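Local structure of MlnD (Bacillus methylotrophicus, 5IL5) at residues A[43-51]-A[109-117]; A[90-101]-A[134-142]. The protein forms the dehydratase domain of a trans-AT polyketide synthase linked to macrolactin, and probably removes water from beta-hydroxyacyl intermediates carried on an acyl carrier protein. One frame throughout, in Å; residues are numbered along the deposited sequence.

How the contacts relate
Both contacts pair antiparallel strands of the N-terminal hotdog fold, and strand 122-128 runs between them. Contact 1 lies farther out, with its centre about 19 Å from that of the chain, where Phe43 of the second subunit reaches Gln46 and Leu115. Contact 2 lies about 11 Å from the chain centre, and strand 92-98 continues there to strand 239-245 of the C-terminal hotdog. Each is partly buried, with a largely apolar face toward helix 74-86; the opposite face is mixed in contact 1 (Lys47, Leu49, Arg112, Val114) and polar in contact 2 (Thr94, Ser97, Ser137, Arg139). Contact 1 keeps one register throughout; contact 2 is broken by a bulge. They meet where Leu115 CD2 lies 3.9 Å from Leu140 CD1.

Contact 1 of 2, residues A[43-51]-A[109-117]; sequences FKAQKFLIN and EQIRIVLTP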
loop_
_atom_site.group_PDB
_atom_site.type_symbol
_atom_site.label_atom_id
_atom_site.label_comp_id
_atom_site.label_asym_id
_atom_site.label_seq_id
_atom_site.Cartn_x
_atom_site.Cartn_y
_atom_site.Cartn_z
ATOM N N PHE A 43 -2.645 -10.202 -2.518
ATOM C CA PHE A 43 -2.167 -11.579 -2.470
ATOM C C PHE A 43 -1.615 -12.007 -3.811
ATOM O O PHE A 43 -0.668 -12.799 -3.875
ATOM C CB PHE A 43 -3.309 -12.513 -2.074
ATOM C CG PHE A 43 -3.691 -12.438 -0.629
ATOM C CD1 PHE A 43 -2.747 -12.210 0.352
ATOM C CD2 PHE A 43 -5.017 -12.568 -0.259
ATOM C CE1 PHE A 43 -3.117 -12.141 1.675
ATOM C CE2 PHE A 43 -5.390 -12.498 1.058
ATOM C CZ PHE A 43 -4.435 -12.281 2.029
ATOM N N LYS A 44 -2.192 -11.490 -4.890
ATOM C CA LYS A 44 -1.782 -11.935 -6.209
ATOM C C LYS A 44 -0.410 -11.380 -6.575
ATOM O O LYS A 44 0.405 -12.088 -7.175
ATOM C CB LYS A 44 -2.834 -11.549 -7.241
ATOM C CG LYS A 44 -2.540 -12.117 -8.617
ATOM C CD LYS A 44 -3.732 -11.949 -9.546
ATOM C CE LYS A 44 -3.352 -12.195 -10.986
ATOM N NZ LYS A 44 -4.550 -12.126 -11.851
ATOM N N ALA A 45 -0.140 -10.117 -6.248
ATOM C CA ALA A 45 1.170 -9.574 -6.563
ATOM C C ALA A 45 1.444 -8.279 -5.804
ATOM O O ALA A 45 0.531 -7.513 -5.483
ATOM C CB ALA A 45 1.302 -9.353 -8.073
ATOM N N GLN A 46 2.731 -8.054 -5.547
ATOM C CA GLN A 46 3.226 -6.779 -5.046
ATOM C C GLN A 46 3.159 -5.721 -6.141
ATOM O O GLN A 46 3.592 -5.960 -7.273
ATOM C CB GLN A 46 4.665 -6.957 -4.576
ATOM C CG GLN A 46 5.391 -5.695 -4.163
ATOM C CD GLN A 46 5.079 -5.244 -2.741
ATOM O OE1 GLN A 46 4.759 -6.056 -1.875
ATOM N NE2 GLN A 46 5.183 -3.943 -2.496
ATOM N N LYS A 47 2.628 -4.544 -5.817
ATOM C CA LYS A 47 2.501 -3.550 -6.874
ATOM C C LYS A 47 2.153 -2.187 -6.298
ATOM O O LYS A 47 1.570 -2.082 -5.215
ATOM C CB LYS A 47 1.443 -3.998 -7.884
ATOM C CG LYS A 47 0.143 -4.430 -7.237
ATOM C CD LYS A 47 -0.769 -5.094 -8.232
ATOM C CE LYS A 47 -1.843 -5.868 -7.514
ATOM N NZ LYS A 47 -2.929 -6.260 -8.432
ATOM N N PHE A 48 2.501 -1.149 -7.062
ATOM C CA PHE A 48 2.287 0.241 -6.692
ATOM C C PHE A 48 1.592 0.976 -7.831
ATOM O O PHE A 48 1.718 0.605 -8.999
ATOM C CB PHE A 48 3.606 0.968 -6.385
ATOM C CG PHE A 48 4.424 0.357 -5.280
ATOM C CD1 PHE A 48 5.260 -0.719 -5.520
ATOM C CD2 PHE A 48 4.407 0.909 -4.014
ATOM C CE1 PHE A 48 6.029 -1.257 -4.507
ATOM C CE2 PHE A 48 5.175 0.375 -2.999
ATOM C CZ PHE A 48 5.987 -0.704 -3.249
ATOM N N LEU A 49 0.867 2.035 -7.476
ATOM C CA LEU A 49 0.171 2.876 -8.444
ATOM C C LEU A 49 1.077 4.023 -8.894
ATOM O O LEU A 49 1.599 4.773 -8.062
ATOM C CB LEU A 49 -1.111 3.429 -7.821
ATOM C CG LEU A 49 -2.188 3.991 -8.748
ATOM C CD1 LEU A 49 -3.488 4.069 -7.978
ATOM C CD2 LEU A 49 -1.832 5.346 -9.316
ATOM N N ILE A 50 1.259 4.163 -10.201
ATOM C CA ILE A 50 2.071 5.231 -10.773
ATOM C C ILE A 50 1.160 6.389 -11.156
ATOM O O ILE A 50 0.097 6.185 -11.756
ATOM C CB ILE A 50 2.847 4.731 -12.008
ATOM C CG1 ILE A 50 3.736 3.529 -11.669
ATOM C CG2 ILE A 50 3.657 5.874 -12.636
ATOM C CD1 ILE A 50 5.100 3.877 -11.133
ATOM N N ASN A 51 1.592 7.614 -10.865
ATOM C CA ASN A 51 0.846 8.793 -11.297
ATOM C C ASN A 51 1.843 9.894 -11.624
ATOM O O ASN A 51 2.453 10.470 -10.720
ATOM C CB ASN A 51 -0.157 9.251 -10.240
ATOM C CG ASN A 51 -0.960 10.449 -10.699
ATOM O OD1 ASN A 51 -1.057 10.719 -11.907
ATOM N ND2 ASN A 51 -1.585 11.145 -9.752
ATOM N N GLU A 109 -4.761 6.639 -18.844
ATOM C CA GLU A 109 -4.622 5.237 -18.484
ATOM C C GLU A 109 -3.820 5.159 -17.192
ATOM O O GLU A 109 -2.689 5.649 -17.130
ATOM C CB GLU A 109 -3.941 4.454 -19.607
ATOM C CG GLU A 109 -4.835 4.126 -20.806
ATOM C CD GLU A 109 -5.999 3.243 -20.438
ATOM O OE1 GLU A 109 -5.790 2.272 -19.684
ATOM O OE2 GLU A 109 -7.125 3.507 -20.899
ATOM N N GLN A 110 -4.407 4.562 -16.161
ATOM C CA GLN A 110 -3.723 4.425 -14.884
ATOM C C GLN A 110 -2.543 3.472 -15.033
ATOM O O GLN A 110 -2.674 2.397 -15.625
ATOM C CB GLN A 110 -4.699 3.921 -13.822
ATOM C CG GLN A 110 -4.333 4.289 -12.393
ATOM C CD GLN A 110 -4.491 5.770 -12.101
ATOM O OE1 GLN A 110 -3.548 6.435 -11.669
ATOM N NE2 GLN A 110 -5.687 6.294 -12.337
ATOM N N ILE A 111 -1.385 3.872 -14.512
ATOM C CA ILE A 111 -0.143 3.119 -14.667
ATOM C C ILE A 111 0.237 2.496 -13.331
ATOM O O ILE A 111 0.158 3.149 -12.284
ATOM C CB ILE A 111 0.989 4.030 -15.174
ATOM C CG1 ILE A 111 0.600 4.674 -16.508
ATOM C CG2 ILE A 111 2.289 3.233 -15.316
ATOM C CD1 ILE A 111 1.197 6.051 -16.712
ATOM N N ARG A 112 0.675 1.239 -13.373
ATOM C CA ARG A 112 1.093 0.505 -12.188
ATOM C C ARG A 112 2.405 -0.205 -12.477
ATOM O O ARG A 112 2.738 -0.489 -13.630
ATOM C CB ARG A 112 0.060 -0.538 -11.773
ATOM C CG ARG A 112 0.061 -1.742 -12.693
ATOM C CD ARG A 112 -1.076 -2.679 -12.427
ATOM N NE ARG A 112 -0.953 -3.880 -13.246
ATOM C CZ ARG A 112 -1.615 -5.005 -13.016
ATOM N NH1 ARG A 112 -2.456 -5.073 -11.997
ATOM N NH2 ARG A 112 -1.438 -6.057 -13.801
ATOM N N ILE A 113 3.139 -0.524 -11.413
ATOM C CA ILE A 113 4.354 -1.321 -11.514
ATOM C C ILE A 113 4.165 -2.592 -10.699
ATOM O O ILE A 113 3.807 -2.531 -9.517
ATOM C CB ILE A 113 5.591 -0.538 -11.037
ATOM C CG1 ILE A 113 6.846 -1.409 -11.137
ATOM C CG2 ILE A 113 5.400 -0.033 -9.615
ATOM C CD1 ILE A 113 8.136 -0.635 -10.987
ATOM N N VAL A 114 4.418 -3.737 -11.330
ATOM C CA VAL A 114 4.349 -5.042 -10.685
ATOM C C VAL A 114 5.774 -5.506 -10.442
ATOM O O VAL A 114 6.628 -5.380 -11.326
ATOM C CB VAL A 114 3.579 -6.056 -11.548
ATOM C CG1 VAL A 114 3.505 -7.416 -10.855
ATOM C CG2 VAL A 114 2.185 -5.542 -11.865
ATOM N N LEU A 115 6.036 -6.020 -9.244
ATOM C CA LEU A 115 7.350 -6.528 -8.874
ATOM C C LEU A 115 7.225 -7.975 -8.426
ATOM O O LEU A 115 6.412 -8.292 -7.552
ATOM C CB LEU A 115 7.975 -5.691 -7.760
ATOM C CG LEU A 115 8.061 -4.193 -8.039
ATOM C CD1 LEU A 115 6.870 -3.464 -7.445
ATOM C CD2 LEU A 115 9.365 -3.650 -7.489
ATOM N N THR A 116 8.040 -8.844 -9.006
ATOM C CA THR A 116 7.954 -10.275 -8.720
ATOM C C THR A 116 9.288 -10.768 -8.175
ATOM O O THR A 116 10.287 -10.783 -8.920
ATOM C CB THR A 116 7.568 -11.069 -9.968
ATOM O OG1 THR A 116 6.392 -10.502 -10.555
ATOM C CG2 THR A 116 7.263 -12.510 -9.579
ATOM N N PRO A 117 9.363 -11.171 -6.908
ATOM C CA PRO A 117 10.615 -11.720 -6.376
ATOM C C PRO A 117 10.904 -13.107 -6.933
ATOM O O PRO A 117 9.996 -13.873 -7.260
ATOM C CB PRO A 117 10.359 -11.780 -4.866
ATOM C CG PRO A 117 8.875 -11.931 -4.760
ATOM C CD PRO A 117 8.305 -11.123 -5.884
#
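Phe48 sits beside Ile113 on the buried face of the 46-50/111-117 strand pair, the two side chains pointing the same way. From the backbone outward, its CB first meets Ile113 CG2 at 3.8 Å. With CG anti to the carbonyl carbon (chi1 -58°), the ring then leans along the strand toward Leu115, whose side chain runs at about a right angle to it. Leu115 CD1 comes in at the ring edge, close to the ring plane, 3.7 Å from Phe48 CD1 and nearly as close to CE1. Ala81 and Met84 of helix 74-86 also touch the ring, the usual hotdog arrangement of a curved antiparallel sheet wrapped round a long helix. Two backbone bonds, Phe48 N to Ile113 O at 3.1 Å and Ile113 N to Phe48 O at 3.0 Å, hold the residues in register. Farther along this face, Ile50 CB packs on Ile111 CG2 at 3.7 Å. On the other face two basic side chains come close: Lys47 NZ lies 3.8 Å from Arg112 NH1, but each charge has its own carboxylate, Asp42 for Lys47 and Glu127 for Arg112. Val114 CG2 covers one face of the Arg112 guanidinium, toward its rim.

Contact 2 of 2, residues A[90-101]-A[134-142]; sequences IIKLTELSFREP and IYSSGRLEL
Leu93 and Leu140 lie side by side on the inner face of this antiparallel pair from the N-terminal hotdog fold, their side chains pointing the same way and CD2 meeting CD2 at 3.5 Å. Ile90 comes across Leu140 at a slant, while it lies side by side with Leu142, CD1 near Leu142 CD2. Ala78 and Arg79 of helix 74-86, the helix wrapped by the sheet, touch Leu93 and Ile90. The ladder is not continuous: between Thr94-Arg139 and Ser97-Ser137, both hydrogen-bonded pairs, the register slips by one residue, a beta bulge where the first strand turns a corner at Glu95.

On the outer face Arg139 lies against Thr94 and Glu95. Its CB lies 3.5 Å from Thr94 OG1, and its CD lies 3.5 Å from Glu95 OE1. The Glu95 and Arg139 side chains run side by side, but the carboxylate and guanidinium planes are 41° apart and OE2 lies well out of the guanidinium plane, so any attraction is probably electrostatic only, with no N-H pointed at the oxygen. Lys92 and Glu141 cross obliquely, with Lys92 CD near Glu141 OE1; the Lys92 amino group goes on to Thr244 and the ring of Tyr147.

Near the other end Ser136 CB abuts Phe98 CD2 at 3.5 Å. The Arg99 guanidinium lays one face on Ile134, whose CB sits 4.0 Å above its centre. A bend at chi3 (52°) swings the group over Ile134. Tyr135 CB leaves the backbone away from the partner strand, yet the ring edge meets Glu100 O and Pro101 O, near the ring plane. The carbonyl of Tyr135 is gripped twice, by Arg99 N at 2.8 Å and Glu100 N at 3.1 Å, both arriving from the same face of its plane.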
loop_
_atom_site.group_PDB
_atom_site.type_symbol
_atom_site.label_atom_id
_atom_site.label_comp_id
_atom_site.label_asym_id
_atom_site.label_seq_id
_atom_site.Cartn_x
_atom_site.Cartn_y
_atom_site.Cartn_z
ATOM N N ILE A 90 18.132 0.202 -4.081
ATOM C CA ILE A 90 18.351 -0.453 -5.363
ATOM C C ILE A 90 19.571 0.190 -5.998
ATOM O O ILE A 90 19.570 1.394 -6.284
ATOM C CB ILE A 90 17.115 -0.341 -6.270
ATOM C CG1 ILE A 90 15.926 -1.084 -5.653
ATOM C CG2 ILE A 90 17.415 -0.884 -7.668
ATOM C CD1 ILE A 90 16.140 -2.583 -5.429
ATOM N N ILE A 91 20.607 -0.610 -6.227
ATOM C CA ILE A 91 21.854 -0.122 -6.796
ATOM C C ILE A 91 21.960 -0.439 -8.279
ATOM O O ILE A 91 22.431 0.390 -9.055
ATOM C CB ILE A 91 23.059 -0.704 -6.029
ATOM C CG1 ILE A 91 23.038 -0.301 -4.552
ATOM C CG2 ILE A 91 24.355 -0.223 -6.659
ATOM C CD1 ILE A 91 23.007 1.200 -4.313
ATOM N N LYS A 92 21.525 -1.622 -8.691
ATOM C CA LYS A 92 21.793 -2.092 -10.037
ATOM C C LYS A 92 20.510 -2.642 -10.632
ATOM O O LYS A 92 19.810 -3.436 -9.996
ATOM C CB LYS A 92 22.891 -3.161 -10.022
ATOM C CG LYS A 92 23.667 -3.305 -11.331
ATOM C CD LYS A 92 24.844 -4.255 -11.148
ATOM C CE LYS A 92 25.691 -4.404 -12.410
ATOM N NZ LYS A 92 26.689 -3.304 -12.576
ATOM N N LEU A 93 20.208 -2.213 -11.848
ATOM C CA LEU A 93 19.095 -2.739 -12.615
ATOM C C LEU A 93 19.685 -3.342 -13.875
ATOM O O LEU A 93 20.606 -2.773 -14.466
ATOM C CB LEU A 93 18.074 -1.649 -12.958
ATOM C CG LEU A 93 17.514 -0.945 -11.721
ATOM C CD1 LEU A 93 18.373 0.264 -11.363
ATOM C CD2 LEU A 93 16.055 -0.552 -11.868
ATOM N N THR A 94 19.195 -4.511 -14.262
ATOM C CA THR A 94 19.747 -5.202 -15.412
ATOM C C THR A 94 18.620 -5.601 -16.348
ATOM O O THR A 94 17.460 -5.713 -15.948
ATOM C CB THR A 94 20.567 -6.432 -14.986
ATOM O OG1 THR A 94 19.713 -7.404 -14.372
ATOM C CG2 THR A 94 21.646 -6.014 -13.983
ATOM N N GLU A 95 18.989 -5.800 -17.610
ATOM C CA GLU A 95 18.099 -6.333 -18.636
ATOM C C GLU A 95 16.806 -5.524 -18.713
ATOM O O GLU A 95 15.703 -6.035 -18.527
ATOM C CB GLU A 95 17.801 -7.808 -18.373
ATOM C CG GLU A 95 19.026 -8.655 -18.076
ATOM C CD GLU A 95 18.645 -10.074 -17.727
ATOM O OE1 GLU A 95 17.468 -10.441 -17.986
ATOM O OE2 GLU A 95 19.515 -10.803 -17.193
ATOM N N LEU A 96 16.963 -4.234 -18.968
ATOM C CA LEU A 96 15.821 -3.348 -19.124
ATOM C C LEU A 96 15.282 -3.452 -20.544
ATOM O O LEU A 96 16.046 -3.522 -21.511
ATOM C CB LEU A 96 16.209 -1.904 -18.814
ATOM C CG LEU A 96 16.804 -1.627 -17.434
ATOM C CD1 LEU A 96 18.311 -1.881 -17.411
ATOM C CD2 LEU A 96 16.505 -0.197 -17.025
ATOM N N SER A 97 13.957 -3.488 -20.666
ATOM C CA SER A 97 13.295 -3.625 -21.958
ATOM C C SER A 97 12.176 -2.596 -22.050
ATOM O O SER A 97 11.270 -2.591 -21.213
ATOM C CB SER A 97 12.741 -5.039 -22.137
ATOM O OG SER A 97 12.128 -5.176 -23.400
ATOM N N PHE A 98 12.236 -1.732 -23.059
ATOM C CA PHE A 98 11.216 -0.714 -23.285
ATOM C C PHE A 98 10.391 -1.107 -24.503
ATOM O O PHE A 98 10.931 -1.251 -25.604
ATOM C CB PHE A 98 11.851 0.664 -23.462
ATOM C CG PHE A 98 12.543 1.166 -22.222
ATOM C CD1 PHE A 98 13.822 0.739 -21.893
ATOM C CD2 PHE A 98 11.902 2.049 -21.369
ATOM C CE1 PHE A 98 14.447 1.200 -20.749
ATOM C CE2 PHE A 98 12.527 2.508 -20.229
ATOM C CZ PHE A 98 13.797 2.082 -19.920
ATOM N N ARG A 99 9.084 -1.271 -24.302
ATOM C CA ARG A 99 8.198 -1.804 -25.327
ATOM C C ARG A 99 7.168 -0.817 -25.852
ATOM O O ARG A 99 6.803 -0.898 -27.026
ATOM C CB ARG A 99 7.471 -3.039 -24.786
ATOM C CG ARG A 99 8.367 -4.255 -24.730
ATOM C CD ARG A 99 7.751 -5.389 -23.952
ATOM N NE ARG A 99 6.401 -5.716 -24.396
ATOM C CZ ARG A 99 5.753 -6.813 -24.024
ATOM N NH1 ARG A 99 6.334 -7.691 -23.215
ATOM N NH2 ARG A 99 4.525 -7.031 -24.461
ATOM N N GLU A 100 6.675 0.094 -25.022
ATOM C CA GLU A 100 5.688 1.066 -25.464
ATOM C C GLU A 100 5.974 2.410 -24.809
ATOM O O GLU A 100 6.458 2.459 -23.671
ATOM C CB GLU A 100 4.251 0.633 -25.124
ATOM C CG GLU A 100 3.751 -0.579 -25.908
ATOM C CD GLU A 100 3.614 -0.315 -27.404
ATOM O OE1 GLU A 100 3.529 0.875 -27.797
ATOM O OE2 GLU A 100 3.587 -1.301 -28.179
ATOM N N PRO A 101 5.701 3.512 -25.506
ATOM C CA PRO A 101 5.792 4.829 -24.873
ATOM C C PRO A 101 4.578 5.132 -24.011
ATOM O O PRO A 101 3.465 4.664 -24.261
ATOM C CB PRO A 101 5.863 5.787 -26.066
ATOM C CG PRO A 101 5.131 5.077 -27.142
ATOM C CD PRO A 101 5.430 3.617 -26.949
ATOM N N ILE A 134 2.600 -3.924 -21.168
ATOM C CA ILE A 134 3.882 -3.458 -20.640
ATOM C C ILE A 134 4.350 -2.199 -21.366
ATOM O O ILE A 134 4.387 -2.154 -22.600
ATOM C CB ILE A 134 4.937 -4.575 -20.735
ATOM C CG1 ILE A 134 4.528 -5.763 -19.852
ATOM C CG2 ILE A 134 6.323 -4.063 -20.340
ATOM C CD1 ILE A 134 5.402 -7.000 -20.019
ATOM N N TYR A 135 4.707 -1.166 -20.587
ATOM C CA TYR A 135 5.502 -0.048 -21.093
ATOM C C TYR A 135 6.992 -0.386 -21.104
ATOM O O TYR A 135 7.679 -0.154 -22.105
ATOM C CB TYR A 135 5.268 1.209 -20.247
ATOM C CG TYR A 135 3.906 1.857 -20.395
ATOM C CD1 TYR A 135 3.559 2.524 -21.559
ATOM C CD2 TYR A 135 2.986 1.836 -19.356
ATOM C CE1 TYR A 135 2.324 3.126 -21.694
ATOM C CE2 TYR A 135 1.752 2.439 -19.483
ATOM C CZ TYR A 135 1.427 3.082 -20.655
ATOM O OH TYR A 135 0.200 3.687 -20.794
ATOM N N SER A 136 7.502 -0.926 -19.996
ATOM C CA SER A 136 8.900 -1.322 -19.878
ATOM C C SER A 136 9.004 -2.393 -18.800
ATOM O O SER A 136 8.111 -2.541 -17.960
ATOM C CB SER A 136 9.808 -0.133 -19.545
ATOM O OG SER A 136 9.861 0.096 -18.148
ATOM N N SER A 137 10.092 -3.157 -18.849
ATOM C CA SER A 137 10.326 -4.230 -17.894
ATOM C C SER A 137 11.814 -4.303 -17.595
ATOM O O SER A 137 12.647 -3.805 -18.355
ATOM C CB SER A 137 9.827 -5.589 -18.402
ATOM O OG SER A 137 10.384 -5.917 -19.659
ATOM N N GLY A 138 12.139 -4.933 -16.475
ATOM C CA GLY A 138 13.528 -5.074 -16.099
ATOM C C GLY A 138 13.685 -5.925 -14.861
ATOM O O GLY A 138 12.727 -6.511 -14.352
ATOM N N ARG A 139 14.933 -6.014 -14.414
ATOM C CA ARG A 139 15.313 -6.779 -13.242
ATOM C C ARG A 139 15.943 -5.869 -12.201
ATOM O O ARG A 139 16.443 -4.782 -12.505
ATOM C CB ARG A 139 16.285 -7.885 -13.619
ATOM C CG ARG A 139 15.629 -9.010 -14.374
ATOM C CD ARG A 139 16.615 -10.117 -14.600
ATOM N NE ARG A 139 17.198 -10.568 -13.344
ATOM C CZ ARG A 139 16.573 -11.316 -12.442
ATOM N NH1 ARG A 139 15.333 -11.732 -12.647
ATOM N NH2 ARG A 139 17.200 -11.658 -11.327
ATOM N N LEU A 140 15.923 -6.346 -10.965
ATOM C CA LEU A 140 16.458 -5.623 -9.826
ATOM C C LEU A 140 17.446 -6.514 -9.097
ATOM O O LEU A 140 17.152 -7.682 -8.824
ATOM C CB LEU A 140 15.341 -5.186 -8.879
ATOM C CG LEU A 140 14.213 -4.415 -9.559
ATOM C CD1 LEU A 140 12.938 -4.481 -8.743
ATOM C CD2 LEU A 140 14.648 -2.980 -9.765
ATOM N N GLU A 141 18.624 -5.976 -8.819
ATOM C CA GLU A 141 19.577 -6.665 -7.968
ATOM C C GLU A 141 19.197 -6.393 -6.520
ATOM O O GLU A 141 19.115 -5.232 -6.104
ATOM C CB GLU A 141 20.998 -6.194 -8.254
ATOM C CG GLU A 141 21.984 -6.629 -7.190
ATOM C CD GLU A 141 23.362 -6.941 -7.738
ATOM O OE1 GLU A 141 23.633 -6.606 -8.918
ATOM O OE2 GLU A 141 24.170 -7.525 -6.981
ATOM N N LEU A 142 18.965 -7.458 -5.754
ATOM C CA LEU A 142 18.558 -7.318 -4.364
ATOM C C LEU A 142 19.666 -7.600 -3.369
ATOM O O LEU A 142 19.583 -7.132 -2.228
ATOM C CB LEU A 142 17.363 -8.234 -4.070
ATOM C CG LEU A 142 16.117 -7.984 -4.918
ATOM C CD1 LEU A 142 14.948 -8.776 -4.364
ATOM C CD2 LEU A 142 15.796 -6.490 -4.978
#